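Local coordinates for protein peroxide stress regulator PerR, FUR family (Streptococcus pyogenes, PDB 4LMY) that probably binds DNA as a dimeric, metal-dependent transcriptional regulator of the peroxide stress response, carrying two zinc ions in each chain, at residues V16-H19 and L20-K23; L63-V66 and Y67-K71. One frame throughout, in Å; residues are numbered along the deposited sequence.

Interaction 1. Residues V16-H19 and L20-K23. With ZN (zinc ion), chain E.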
# COMPACT_ATOMS: atom_id res chain seq x y z
N VAL B 16 12.89 -9.48 -7.74
CA VAL B 16 14.09 -9.16 -8.50
C VAL B 16 14.82 -10.44 -8.92
O VAL B 16 15.18 -10.61 -10.08
CB VAL B 16 15.06 -8.26 -7.71
CG1 VAL B 16 16.35 -8.06 -8.48
CG2 VAL B 16 14.40 -6.93 -7.41
N LEU B 17 15.01 -11.34 -7.96
CA LEU B 17 15.70 -12.59 -8.20
C LEU B 17 14.98 -13.44 -9.25
O LEU B 17 15.61 -14.02 -10.12
CB LEU B 17 15.88 -13.39 -6.91
CG LEU B 17 16.74 -12.74 -5.82
CD1 LEU B 17 17.11 -13.75 -4.75
CD2 LEU B 17 17.99 -12.11 -6.43
N GLU B 18 13.65 -13.48 -9.15
CA GLU B 18 12.85 -14.24 -10.12
C GLU B 18 13.02 -13.69 -11.53
O GLU B 18 13.22 -14.45 -12.48
CB GLU B 18 11.37 -14.25 -9.72
CG GLU B 18 10.46 -14.96 -10.71
CD GLU B 18 10.73 -16.45 -10.80
OE1 GLU B 18 10.32 -17.07 -11.81
OE2 GLU B 18 11.35 -17.02 -9.88
N HIS B 19 12.94 -12.37 -11.67
CA HIS B 19 13.13 -11.71 -12.96
C HIS B 19 14.53 -11.98 -13.52
O HIS B 19 14.69 -12.25 -14.71
CB HIS B 19 12.90 -10.20 -12.85
CG HIS B 19 11.45 -9.81 -12.85
ND1 HIS B 19 10.83 -9.27 -13.95
CD2 HIS B 19 10.51 -9.87 -11.88
CE1 HIS B 19 9.57 -9.02 -13.67
NE2 HIS B 19 9.34 -9.37 -12.42
N LEU B 20 15.53 -11.89 -12.65
CA LEU B 20 16.92 -12.12 -13.06
C LEU B 20 17.16 -13.57 -13.48
O LEU B 20 17.86 -13.83 -14.46
CB LEU B 20 17.90 -11.70 -11.96
CG LEU B 20 17.98 -10.21 -11.65
CD1 LEU B 20 19.12 -9.93 -10.68
CD2 LEU B 20 18.12 -9.39 -12.92
N ARG B 21 16.58 -14.51 -12.73
CA ARG B 21 16.67 -15.93 -13.08
C ARG B 21 16.04 -16.18 -14.44
O ARG B 21 16.59 -16.92 -15.26
CB ARG B 21 15.97 -16.80 -12.04
CG ARG B 21 16.71 -16.96 -10.73
CD ARG B 21 16.05 -18.03 -9.87
NE ARG B 21 16.31 -17.83 -8.45
CZ ARG B 21 15.42 -17.34 -7.59
NH1 ARG B 21 14.21 -17.00 -8.01
NH2 ARG B 21 15.75 -17.19 -6.32
N GLU B 22 14.89 -15.56 -14.67
CA GLU B 22 14.18 -15.68 -15.94
C GLU B 22 15.07 -15.26 -17.11
O GLU B 22 14.96 -15.81 -18.21
CB GLU B 22 12.90 -14.83 -15.93
CG GLU B 22 11.75 -15.44 -15.15
CD GLU B 22 10.56 -14.50 -15.03
OE1 GLU B 22 10.71 -13.30 -15.38
OE2 GLU B 22 9.48 -14.96 -14.60
N LYS B 23 15.96 -14.31 -16.86
CA LYS B 23 16.85 -13.80 -17.90
C LYS B 23 18.21 -14.49 -17.88
O LYS B 23 19.13 -14.09 -18.60
CB LYS B 23 17.04 -12.29 -17.73
CG LYS B 23 15.75 -11.50 -17.65
CD LYS B 23 14.91 -11.66 -18.90
CE LYS B 23 14.33 -10.33 -19.33
NZ LYS B 23 15.40 -9.36 -19.69
ZN ZN E . 7.49 -9.37 -11.31
O HOH W 1 12.68 -11.40 -16.32
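Arg21 lays its guanidinium over Leu17 one helical turn earlier, so that Leu17 CB sits 3.7 Å above one face of the group, toward its rim. CG beside the backbone N and a chain extended from CG to NE carry the group back along the helix, with NH1 beside Glu18 OE2 in a loose salt bridge of 3.4 Å. The carboxylate oxygen lies in the guanidinium plane, at its edge, but the two planes are turned 57° apart. Glu18 reaches this place through a bend at chi2 (66°). Its other oxygen, OE1, stands 3.6 Å from Glu22 OE2, a like-charged approach probably eased by Arg21 on one carboxylate and the hydrogen bond between Glu22 OE2 and His6 ND1 on the other. Near the end of the helix the Lys23 N to His19 O bond is weak and bent (134°). A water donates to His19 O at 2.7 Å and to Glu22 OE1 at 2.9 Å, tying backbone to carboxylate. The His19 ring binds zinc through NE2 at 2.2 Å; His4, His6, His97 and His99 also ligate the ion, and Glu22, bonded to the ND1 of His6, stands in the second shell. On the buried flank the Val16 and Leu20 side chains lie side by side, pointing the same way, with CG1 of Val16 4.0 Å from CD1 of Leu20. That flank of helix 12-22 packs Val16 and Leu17 against Ile35 of helix 29-40, Val16 against Leu73 and Leu20 against Val72 of helix 63-75, while His19 faces the zinc near strand 98-104.

Interaction 2. Residues L63-V66 and Y67-K71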
# COMPACT_ATOMS: atom_id res chain seq x y z
N LEU B 63 34.48 -0.45 -6.74
CA LEU B 63 33.51 0.47 -7.29
C LEU B 63 32.97 -0.07 -8.61
O LEU B 63 31.79 0.09 -8.94
CB LEU B 63 34.14 1.85 -7.50
CG LEU B 63 33.21 2.94 -8.00
CD1 LEU B 63 32.11 3.19 -6.95
CD2 LEU B 63 33.97 4.22 -8.31
N ALA B 64 33.85 -0.72 -9.37
CA ALA B 64 33.47 -1.33 -10.64
C ALA B 64 32.38 -2.38 -10.44
O ALA B 64 31.46 -2.49 -11.24
CB ALA B 64 34.68 -1.94 -11.32
N THR B 65 32.49 -3.14 -9.35
CA THR B 65 31.49 -4.15 -9.01
C THR B 65 30.13 -3.50 -8.79
O THR B 65 29.11 -3.99 -9.28
CB THR B 65 31.89 -4.93 -7.75
OG1 THR B 65 33.16 -5.57 -7.96
CG2 THR B 65 30.85 -5.97 -7.41
N VAL B 66 30.12 -2.40 -8.06
CA VAL B 66 28.89 -1.66 -7.80
C VAL B 66 28.27 -1.13 -9.10
O VAL B 66 27.07 -1.28 -9.32
CB VAL B 66 29.12 -0.51 -6.80
CG1 VAL B 66 27.85 0.29 -6.61
CG2 VAL B 66 29.61 -1.07 -5.46
N TYR B 67 29.09 -0.52 -9.95
CA TYR B 67 28.63 -0.04 -11.25
C TYR B 67 28.02 -1.17 -12.07
O TYR B 67 26.96 -1.01 -12.69
CB TYR B 67 29.80 0.58 -12.03
CG TYR B 67 30.10 2.03 -11.70
CD1 TYR B 67 29.08 2.96 -11.57
CD2 TYR B 67 31.41 2.46 -11.54
CE1 TYR B 67 29.35 4.29 -11.27
CE2 TYR B 67 31.69 3.78 -11.25
CZ TYR B 67 30.66 4.69 -11.12
OH TYR B 67 30.95 6.01 -10.83
N ASN B 68 28.70 -2.32 -12.08
CA ASN B 68 28.24 -3.48 -12.84
C ASN B 68 26.86 -3.93 -12.38
O ASN B 68 25.98 -4.21 -13.20
CB ASN B 68 29.23 -4.64 -12.70
CG ASN B 68 30.52 -4.40 -13.47
OD1 ASN B 68 30.58 -3.55 -14.36
ND2 ASN B 68 31.55 -5.16 -13.13
N ASN B 69 26.67 -4.00 -11.07
CA ASN B 69 25.40 -4.44 -10.50
C ASN B 69 24.28 -3.43 -10.72
O ASN B 69 23.15 -3.80 -11.01
CB ASN B 69 25.56 -4.75 -9.01
CG ASN B 69 26.14 -6.13 -8.77
OD1 ASN B 69 25.40 -7.11 -8.65
ND2 ASN B 69 27.47 -6.22 -8.70
N LEU B 70 24.61 -2.15 -10.57
CA LEU B 70 23.64 -1.08 -10.80
C LEU B 70 23.18 -1.07 -12.26
O LEU B 70 22.01 -0.81 -12.54
CB LEU B 70 24.23 0.28 -10.43
CG LEU B 70 24.47 0.53 -8.93
CD1 LEU B 70 25.18 1.85 -8.72
CD2 LEU B 70 23.17 0.48 -8.15
N LYS B 71 24.11 -1.35 -13.17
CA LYS B 71 23.81 -1.41 -14.60
C LYS B 71 22.74 -2.46 -14.90
O LYS B 71 21.81 -2.20 -15.66
CB LYS B 71 25.08 -1.71 -15.39
CG LYS B 71 24.85 -2.08 -16.84
CD LYS B 71 25.46 -1.05 -17.78
CE LYS B 71 26.11 -1.73 -18.98
NZ LYS B 71 25.16 -2.65 -19.68
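Asn69 turns its side-chain amide back onto Thr65 O, a turn earlier in the same helix, and ND2 donates to that carbonyl at 2.8 Å in a nearly straight bond (170°). Thr65 O already accepts Asn69 N at 3.0 Å, and the two donors come to it from opposite faces of the carbonyl plane. ND2 stands well above that plane, whereas the oxygen lies almost within the plane of the Asn69 amide. With CG beside the backbone N (chi1 -81°), the amide runs alongside Thr65, whose CG2 touches ND2 at 3.6 Å. Next to this polar pair the flank is buried: the Val66 and Leu70 side chains lie side by side, CG1 to CD1 3.7 Å, and both residues press on Ile50 of helix 47-54. The outer side, with Ala64, Tyr67 and Asn68, is exposed. There Leu63 CG meets Tyr67 CE2 at 3.7 Å, and the Asn68 side-chain amide lies close to Ala64 O but makes no hydrogen bond to it; the backbone N does. Thr65 OG1 bonds to Ser62 OG, and Asn69 OD1 accepts from Arg31 NE. Both ends of the buried amide therefore have a partner: ND2 gives one N-H to its own helix, OD1 accepts from the neighbouring one. This fixes which way the amide is flipped and links helix 63-75 to helix 29-40 by a polar bridge, while Val66 and Leu70 pack on helix 47-54.

In the fold
Interaction 1 comes first along the chain, on helix 12-22, and interaction 2 follows on helix 63-75, with helices 29-40 and 47-54 between them. Their centres lie 18 Å apart and their nearest atoms about 7 Å apart, without touching. Helix 63-75 joins them, since its residues Val72 and Leu73 meet the apolar flank of interaction 1, and Arg31 of helix 29-40 touches both contacts. Both lie in the N-terminal helical part, which in the FUR family is the winged-helix DNA-binding domain. Helix 63-75 is probably its recognition helix, so a zinc site at helix 12-22 could influence how that helix is presented to DNA.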